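Local coordinates for protein putative malic enzyme ((S)-malate:NAD+ oxidoreductase (decarboxylating)) (Streptococcus pyogenes, PDB 2A9F) that probably catalyses the NAD-dependent oxidative decarboxylation of (S)-malate to pyruvate with the help of a divalent metal ion, as a member of the malic enzyme family, at residues 82-96 against 106-118. Sequence-based numbering, arbitrary orientation.
Sequences DIGPEAAMPVMEGKA and DAIPIVLDTKDTE
Val111 points toward helix 85-96 and packs against Pro85, Ala88, Met89 and Met92. Its CB lies 3.5 Å from Pro85 CB. With chi1 at -70°, Val111 CG1 is anti to the carbonyl carbon, beside the backbone N, and reaches Met92 CG at 3.9 Å. Val111 CG2 is 3.6 Å from Met89 SD. The Met89 chain bends at chi2 and chi3, which brings its thioether to Val111 at a slant, with CE also near Pro109 CB. Pro109 points its CB and CG at the next turn. Its CG meets Glu93 CB at 3.5 Å, and its CB meets Met92 CB at 3.7 Å. Glu93 OE2 accepts a hydrogen bond from Lys21 N. One turn on, the methyls of Ala96 and Ala107 meet, CB to CB 3.6 Å. At the other end Pro85 CG touches Asp113 CB, and Asp82 forms a less certain salt bridge with Lys115. The helix runs nearly antiparallel to strand 106-111, at 167°, as expected of the connection between parallel strands 67-72 and 106-111 in a beta-alpha-beta unit. Met92 touches strand 67-72 and metal ligand Asp138. The same helix carries Lys95, the predicted proton acceptor. Leu112 and Thr114 pack on helix 117-127.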
ATOM      1  N   ASP A  82     -12.365 -17.727   6.860  1.00 58.86           N
ATOM      2  CA  ASP A  82     -11.389 -16.877   7.525  1.00 59.60           C
ATOM      3  C   ASP A  82     -10.078 -17.654   7.513  1.00 59.25           C
ATOM      4  O   ASP A  82      -9.828 -18.486   8.390  1.00 59.96           O
ATOM      5  CB  ASP A  82     -11.828 -16.567   8.958  1.00 60.35           C
ATOM      6  CG  ASP A  82     -10.773 -15.807   9.745  1.00 62.17           C
ATOM      7  OD1 ASP A  82      -9.982 -15.046   9.134  1.00 58.51           O
ATOM      8  OD2 ASP A  82     -10.751 -15.967  10.986  1.00 64.28           O
ATOM      9  N   ILE A  83      -9.255 -17.379   6.498  1.00 57.72           N
ATOM     10  CA  ILE A  83      -7.980 -18.051   6.317  1.00 55.11           C
ATOM     11  C   ILE A  83      -6.781 -17.182   6.662  1.00 54.50           C
ATOM     12  O   ILE A  83      -5.635 -17.621   6.542  1.00 55.93           O
ATOM     13  CB  ILE A  83      -7.834 -18.531   4.876  1.00 55.52           C
ATOM     14  CG1 ILE A  83      -8.039 -17.357   3.911  1.00 57.46           C
ATOM     15  CG2 ILE A  83      -8.854 -19.594   4.588  1.00 55.76           C
ATOM     16  CD1 ILE A  83      -7.853 -17.706   2.436  1.00 55.29           C
ATOM     17  N   GLY A  84      -7.035 -15.951   7.087  1.00 52.19           N
ATOM     18  CA  GLY A  84      -5.941 -15.068   7.451  1.00 52.91           C
ATOM     19  C   GLY A  84      -5.523 -14.119   6.344  1.00 52.87           C
ATOM     20  O   GLY A  84      -5.819 -14.354   5.175  1.00 51.31           O
ATOM     21  N   PRO A  85      -4.828 -13.027   6.688  1.00 53.11           N
ATOM     22  CA  PRO A  85      -4.381 -12.047   5.693  1.00 52.86           C
ATOM     23  C   PRO A  85      -3.401 -12.558   4.615  1.00 52.58           C
ATOM     24  O   PRO A  85      -3.609 -12.297   3.429  1.00 52.18           O
ATOM     25  CB  PRO A  85      -3.806 -10.914   6.558  1.00 52.85           C
ATOM     26  CG  PRO A  85      -3.381 -11.634   7.836  1.00 52.97           C
ATOM     27  CD  PRO A  85      -4.519 -12.576   8.058  1.00 52.25           C
ATOM     28  N   GLU A  86      -2.352 -13.279   5.006  1.00 50.93           N
ATOM     29  CA  GLU A  86      -1.394 -13.794   4.015  1.00 49.67           C
ATOM     30  C   GLU A  86      -2.057 -14.655   2.940  1.00 48.63           C
ATOM     31  O   GLU A  86      -1.830 -14.446   1.745  1.00 47.95           O
ATOM     32  CB  GLU A  86      -0.274 -14.608   4.678  1.00 49.32           C
ATOM     33  CG  GLU A  86       0.671 -13.795   5.536  1.00 51.95           C
ATOM     34  CD  GLU A  86       0.366 -13.902   7.019  1.00 54.70           C
ATOM     35  OE1 GLU A  86      -0.830 -13.966   7.382  1.00 54.54           O
ATOM     36  OE2 GLU A  86       1.326 -13.908   7.823  1.00 56.61           O
ATOM     37  N   ALA A  87      -2.874 -15.619   3.367  1.00 48.26           N
ATOM     38  CA  ALA A  87      -3.575 -16.513   2.441  1.00 45.36           C
ATOM     39  C   ALA A  87      -4.526 -15.748   1.519  1.00 43.09           C
ATOM     40  O   ALA A  87      -4.860 -16.217   0.432  1.00 40.96           O
ATOM     41  CB  ALA A  87      -4.350 -17.575   3.217  1.00 45.22           C
ATOM     42  N   ALA A  88      -4.948 -14.567   1.954  1.00 41.21           N
ATOM     43  CA  ALA A  88      -5.854 -13.753   1.162  1.00 41.49           C
ATOM     44  C   ALA A  88      -5.127 -12.990   0.035  1.00 42.05           C
ATOM     45  O   ALA A  88      -5.683 -12.791  -1.050  1.00 41.48           O
ATOM     46  CB  ALA A  88      -6.578 -12.760   2.069  1.00 40.65           C
ATOM     47  N   MET A  89      -3.885 -12.590   0.298  1.00 40.55           N
ATOM     48  CA  MET A  89      -3.095 -11.809  -0.641  1.00 40.37           C
ATOM     49  C   MET A  89      -3.228 -12.204  -2.124  1.00 39.63           C
ATOM     50  O   MET A  89      -3.449 -11.336  -2.974  1.00 39.13           O
ATOM     51  CB  MET A  89      -1.628 -11.801  -0.198  1.00 39.71           C
ATOM     52  CG  MET A  89      -0.843 -10.548  -0.618  1.00 39.38           C
ATOM     53  SD  MET A  89      -1.198  -8.999   0.251  1.00 32.58           S
ATOM     54  CE  MET A  89      -2.837  -8.776  -0.034  1.00 31.82           C
ATOM     55  N   PRO A  90      -3.124 -13.512  -2.453  1.00 38.44           N
ATOM     56  CA  PRO A  90      -3.251 -13.936  -3.855  1.00 37.33           C
ATOM     57  C   PRO A  90      -4.524 -13.381  -4.490  1.00 37.81           C
ATOM     58  O   PRO A  90      -4.518 -12.972  -5.649  1.00 39.99           O
ATOM     59  CB  PRO A  90      -3.284 -15.462  -3.757  1.00 33.22           C
ATOM     60  CG  PRO A  90      -2.441 -15.721  -2.588  1.00 32.42           C
ATOM     61  CD  PRO A  90      -2.884 -14.678  -1.589  1.00 35.91           C
ATOM     62  N   VAL A  91      -5.609 -13.365  -3.722  1.00 37.73           N
ATOM     63  CA  VAL A  91      -6.884 -12.866  -4.220  1.00 38.44           C
ATOM     64  C   VAL A  91      -6.929 -11.333  -4.312  1.00 40.34           C
ATOM     65  O   VAL A  91      -7.461 -10.776  -5.271  1.00 42.84           O
ATOM     66  CB  VAL A  91      -8.048 -13.354  -3.333  1.00 37.39           C
ATOM     67  CG1 VAL A  91      -9.362 -12.743  -3.796  1.00 34.99           C
ATOM     68  CG2 VAL A  91      -8.124 -14.864  -3.383  1.00 33.52           C
ATOM     69  N   MET A  92      -6.364 -10.649  -3.328  1.00 41.12           N
ATOM     70  CA  MET A  92      -6.368  -9.193  -3.346  1.00 42.14           C
ATOM     71  C   MET A  92      -5.442  -8.662  -4.445  1.00 44.17           C
ATOM     72  O   MET A  92      -5.720  -7.647  -5.078  1.00 43.90           O
ATOM     73  CB  MET A  92      -5.953  -8.660  -1.972  1.00 38.68           C
ATOM     74  CG  MET A  92      -6.797  -9.252  -0.823  1.00 34.33           C
ATOM     75  SD  MET A  92      -8.554  -8.998  -1.102  1.00 29.92           S
ATOM     76  CE  MET A  92      -9.119 -10.636  -1.193  1.00 36.36           C
ATOM     77  N   GLU A  93      -4.341  -9.339  -4.707  1.00 46.22           N
ATOM     78  CA  GLU A  93      -3.503  -8.817  -5.756  1.00 48.93           C
ATOM     79  C   GLU A  93      -4.063  -9.237  -7.114  1.00 48.84           C
ATOM     80  O   GLU A  93      -3.809  -8.589  -8.130  1.00 46.10           O
ATOM     81  CB  GLU A  93      -2.038  -9.217  -5.549  1.00 50.82           C
ATOM     82  CG  GLU A  93      -1.731 -10.672  -5.452  1.00 54.43           C
ATOM     83  CD  GLU A  93      -0.310 -10.896  -4.924  1.00 56.71           C
ATOM     84  OE1 GLU A  93      -0.055 -10.602  -3.732  1.00 53.13           O
ATOM     85  OE2 GLU A  93       0.553 -11.357  -5.706  1.00 59.05           O
ATOM     86  N   GLY A  94      -4.857 -10.302  -7.124  1.00 49.57           N
ATOM     87  CA  GLY A  94      -5.469 -10.722  -8.369  1.00 48.71           C
ATOM     88  C   GLY A  94      -6.509  -9.664  -8.688  1.00 47.50           C
ATOM     89  O   GLY A  94      -6.653  -9.189  -9.818  1.00 46.63           O
ATOM     90  N   LYS A  95      -7.228  -9.278  -7.646  1.00 46.39           N
ATOM     91  CA  LYS A  95      -8.252  -8.268  -7.761  1.00 45.37           C
ATOM     92  C   LYS A  95      -7.629  -6.965  -8.261  1.00 43.39           C
ATOM     93  O   LYS A  95      -8.220  -6.271  -9.088  1.00 40.12           O
ATOM     94  CB  LYS A  95      -8.911  -8.046  -6.400  1.00 47.78           C
ATOM     95  CG  LYS A  95     -10.202  -7.238  -6.450  1.00 50.77           C
ATOM     96  CD  LYS A  95     -11.361  -8.080  -6.953  1.00 53.71           C
ATOM     97  CE  LYS A  95     -12.701  -7.423  -6.642  1.00 54.47           C
ATOM     98  NZ  LYS A  95     -13.786  -8.448  -6.712  1.00 55.66           N
ATOM     99  N   ALA A  96      -6.442  -6.640  -7.752  1.00 40.99           N
ATOM    100  CA  ALA A  96      -5.752  -5.420  -8.153  1.00 41.20           C
ATOM    101  C   ALA A  96      -5.244  -5.496  -9.587  1.00 40.65           C
ATOM    102  O   ALA A  96      -5.132  -4.471 -10.272  1.00 40.96           O
ATOM    103  CB  ALA A  96      -4.588  -5.112  -7.200  1.00 41.00           C
ATOM    104  N   ASP A 106      -4.619   1.994 -10.675  1.00 40.80           N
ATOM    105  CA  ASP A 106      -3.491   1.445  -9.938  1.00 42.56           C
ATOM    106  C   ASP A 106      -4.062   1.013  -8.582  1.00 43.18           C
ATOM    107  O   ASP A 106      -4.549   1.836  -7.802  1.00 43.19           O
ATOM    108  CB  ASP A 106      -2.396   2.510  -9.756  1.00 43.82           C
ATOM    109  CG  ASP A 106      -1.704   2.893 -11.086  1.00 47.63           C
ATOM    110  OD1 ASP A 106      -1.108   1.995 -11.748  1.00 44.27           O
ATOM    111  OD2 ASP A 106      -1.755   4.096 -11.459  1.00 46.07           O
ATOM    112  N   ALA A 107      -4.031  -0.287  -8.320  1.00 42.69           N
ATOM    113  CA  ALA A 107      -4.558  -0.819  -7.071  1.00 42.84           C
ATOM    114  C   ALA A 107      -3.467  -1.577  -6.315  1.00 41.42           C
ATOM    115  O   ALA A 107      -2.767  -2.409  -6.888  1.00 42.11           O
ATOM    116  CB  ALA A 107      -5.765  -1.745  -7.356  1.00 42.80           C
ATOM    117  N   ILE A 108      -3.341  -1.272  -5.027  1.00 40.54           N
ATOM    118  CA  ILE A 108      -2.366  -1.879  -4.131  1.00 39.92           C
ATOM    119  C   ILE A 108      -3.097  -2.887  -3.239  1.00 39.09           C
ATOM    120  O   ILE A 108      -4.013  -2.523  -2.520  1.00 40.79           O
ATOM    121  CB  ILE A 108      -1.726  -0.810  -3.170  1.00 41.56           C
ATOM    122  CG1 ILE A 108      -1.159   0.368  -3.950  1.00 40.85           C
ATOM    123  CG2 ILE A 108      -0.628  -1.452  -2.328  1.00 42.15           C
ATOM    124  CD1 ILE A 108       0.010   0.030  -4.821  1.00 44.35           C
ATOM    125  N   PRO A 109      -2.712  -4.167  -3.272  1.00 40.21           N
ATOM    126  CA  PRO A 109      -3.423  -5.110  -2.396  1.00 40.71           C
ATOM    127  C   PRO A 109      -2.875  -4.995  -0.964  1.00 41.05           C
ATOM    128  O   PRO A 109      -1.661  -4.931  -0.770  1.00 41.52           O
ATOM    129  CB  PRO A 109      -3.132  -6.458  -3.043  1.00 39.03           C
ATOM    130  CG  PRO A 109      -1.780  -6.263  -3.607  1.00 39.58           C
ATOM    131  CD  PRO A 109      -1.821  -4.878  -4.201  1.00 39.98           C
ATOM    132  N   ILE A 110      -3.760  -4.944   0.029  1.00 41.48           N
ATOM    133  CA  ILE A 110      -3.339  -4.804   1.424  1.00 41.83           C
ATOM    134  C   ILE A 110      -4.162  -5.636   2.401  1.00 41.12           C
ATOM    135  O   ILE A 110      -5.385  -5.463   2.515  1.00 39.41           O
ATOM    136  CB  ILE A 110      -3.400  -3.334   1.886  1.00 42.33           C
ATOM    137  CG1 ILE A 110      -2.304  -2.539   1.201  1.00 44.04           C
ATOM    138  CG2 ILE A 110      -3.209  -3.243   3.382  1.00 43.95           C
ATOM    139  CD1 ILE A 110      -2.333  -1.063   1.524  1.00 47.37           C
ATOM    140  N   VAL A 111      -3.481  -6.527   3.117  1.00 39.77           N
ATOM    141  CA  VAL A 111      -4.157  -7.386   4.084  1.00 41.16           C
ATOM    142  C   VAL A 111      -3.662  -7.120   5.495  1.00 41.19           C
ATOM    143  O   VAL A 111      -2.471  -7.132   5.748  1.00 42.46           O
ATOM    144  CB  VAL A 111      -3.942  -8.878   3.751  1.00 41.59           C
ATOM    145  CG1 VAL A 111      -4.708  -9.243   2.502  1.00 38.27           C
ATOM    146  CG2 VAL A 111      -2.453  -9.167   3.574  1.00 38.99           C
ATOM    147  N   LEU A 112      -4.576  -6.866   6.418  1.00 43.02           N
ATOM    148  CA  LEU A 112      -4.174  -6.610   7.802  1.00 44.12           C
ATOM    149  C   LEU A 112      -4.642  -7.726   8.726  1.00 45.42           C
ATOM    150  O   LEU A 112      -5.744  -8.255   8.545  1.00 44.51           O
ATOM    151  CB  LEU A 112      -4.749  -5.280   8.281  1.00 44.50           C
ATOM    152  CG  LEU A 112      -5.711  -4.503   7.371  1.00 42.91           C
ATOM    153  CD1 LEU A 112      -7.066  -4.356   8.037  1.00 41.92           C
ATOM    154  CD2 LEU A 112      -5.135  -3.138   7.105  1.00 39.91           C
ATOM    155  N   ASP A 113      -3.816  -8.114   9.698  1.00 47.10           N
ATOM    156  CA  ASP A 113      -4.254  -9.157  10.631  1.00 49.67           C
ATOM    157  C   ASP A 113      -4.820  -8.523  11.898  1.00 48.72           C
ATOM    158  O   ASP A 113      -4.104  -8.253  12.855  1.00 46.47           O
ATOM    159  CB  ASP A 113      -3.125 -10.137  11.006  1.00 53.07           C
ATOM    160  CG  ASP A 113      -1.959  -9.458  11.699  1.00 56.55           C
ATOM    161  OD1 ASP A 113      -1.141 -10.164  12.336  1.00 56.58           O
ATOM    162  OD2 ASP A 113      -1.861  -8.216  11.597  1.00 61.97           O
ATOM    163  N   THR A 114      -6.119  -8.260  11.858  1.00 46.97           N
ATOM    164  CA  THR A 114      -6.849  -7.687  12.970  1.00 49.02           C
ATOM    165  C   THR A 114      -8.274  -7.949  12.552  1.00 50.26           C
ATOM    166  O   THR A 114      -8.629  -7.693  11.396  1.00 52.15           O
ATOM    167  CB  THR A 114      -6.685  -6.157  13.097  1.00 49.30           C
ATOM    168  OG1 THR A 114      -7.429  -5.505  12.057  1.00 51.40           O
ATOM    169  CG2 THR A 114      -5.240  -5.753  13.003  1.00 47.99           C
ATOM    170  N   LYS A 115      -9.083  -8.476  13.461  1.00 49.06           N
ATOM    171  CA  LYS A 115     -10.479  -8.750  13.148  1.00 51.46           C
ATOM    172  C   LYS A 115     -11.336  -7.802  13.975  1.00 54.36           C
ATOM    173  O   LYS A 115     -12.573  -7.863  13.958  1.00 55.19           O
ATOM    174  CB  LYS A 115     -10.827 -10.194  13.492  1.00 50.63           C
ATOM    175  CG  LYS A 115      -9.990 -11.217  12.770  1.00 48.38           C
ATOM    176  CD  LYS A 115     -10.572 -12.588  12.968  1.00 47.12           C
ATOM    177  CE  LYS A 115      -9.861 -13.596  12.129  1.00 44.32           C
ATOM    178  NZ  LYS A 115      -8.486 -13.749  12.610  1.00 44.51           N
ATOM    179  N   ASP A 116     -10.656  -6.933  14.713  1.00 56.47           N
ATOM    180  CA  ASP A 116     -11.312  -5.949  15.557  1.00 58.35           C
ATOM    181  C   ASP A 116     -11.869  -4.838  14.654  1.00 57.83           C
ATOM    182  O   ASP A 116     -11.107  -4.063  14.082  1.00 58.98           O
ATOM    183  CB  ASP A 116     -10.286  -5.379  16.552  1.00 60.22           C
ATOM    184  CG  ASP A 116     -10.916  -4.479  17.603  1.00 62.94           C
ATOM    185  OD1 ASP A 116     -11.597  -5.008  18.517  1.00 62.60           O
ATOM    186  OD2 ASP A 116     -10.729  -3.242  17.506  1.00 63.92           O
ATOM    187  N   THR A 117     -13.188  -4.772  14.525  1.00 57.52           N
ATOM    188  CA  THR A 117     -13.839  -3.761  13.695  1.00 58.42           C
ATOM    189  C   THR A 117     -13.298  -2.369  13.968  1.00 58.73           C
ATOM    190  O   THR A 117     -12.860  -1.662  13.066  1.00 58.42           O
ATOM    191  CB  THR A 117     -15.366  -3.721  13.947  1.00 59.15           C
ATOM    192  OG1 THR A 117     -15.968  -4.910  13.427  1.00 60.30           O
ATOM    193  CG2 THR A 117     -15.997  -2.515  13.277  1.00 59.96           C
ATOM    194  N   GLU A 118     -13.335  -1.985  15.233  1.00 61.15           N
ATOM    195  CA  GLU A 118     -12.882  -0.672  15.653  1.00 61.15           C
ATOM    196  C   GLU A 118     -11.522  -0.278  15.091  1.00 60.44           C
ATOM    197  O   GLU A 118     -11.377   0.800  14.523  1.00 61.41           O
ATOM    198  CB  GLU A 118     -12.861  -0.606  17.185  1.00 62.25           C
ATOM    199  CG  GLU A 118     -12.896   0.796  17.724  1.00 61.72           C
ATOM    200  CD  GLU A 118     -13.899   1.644  16.984  1.00 63.87           C
ATOM    201  OE1 GLU A 118     -15.082   1.241  16.904  1.00 63.03           O
ATOM    202  OE2 GLU A 118     -13.498   2.709  16.469  1.00 65.61           O
TER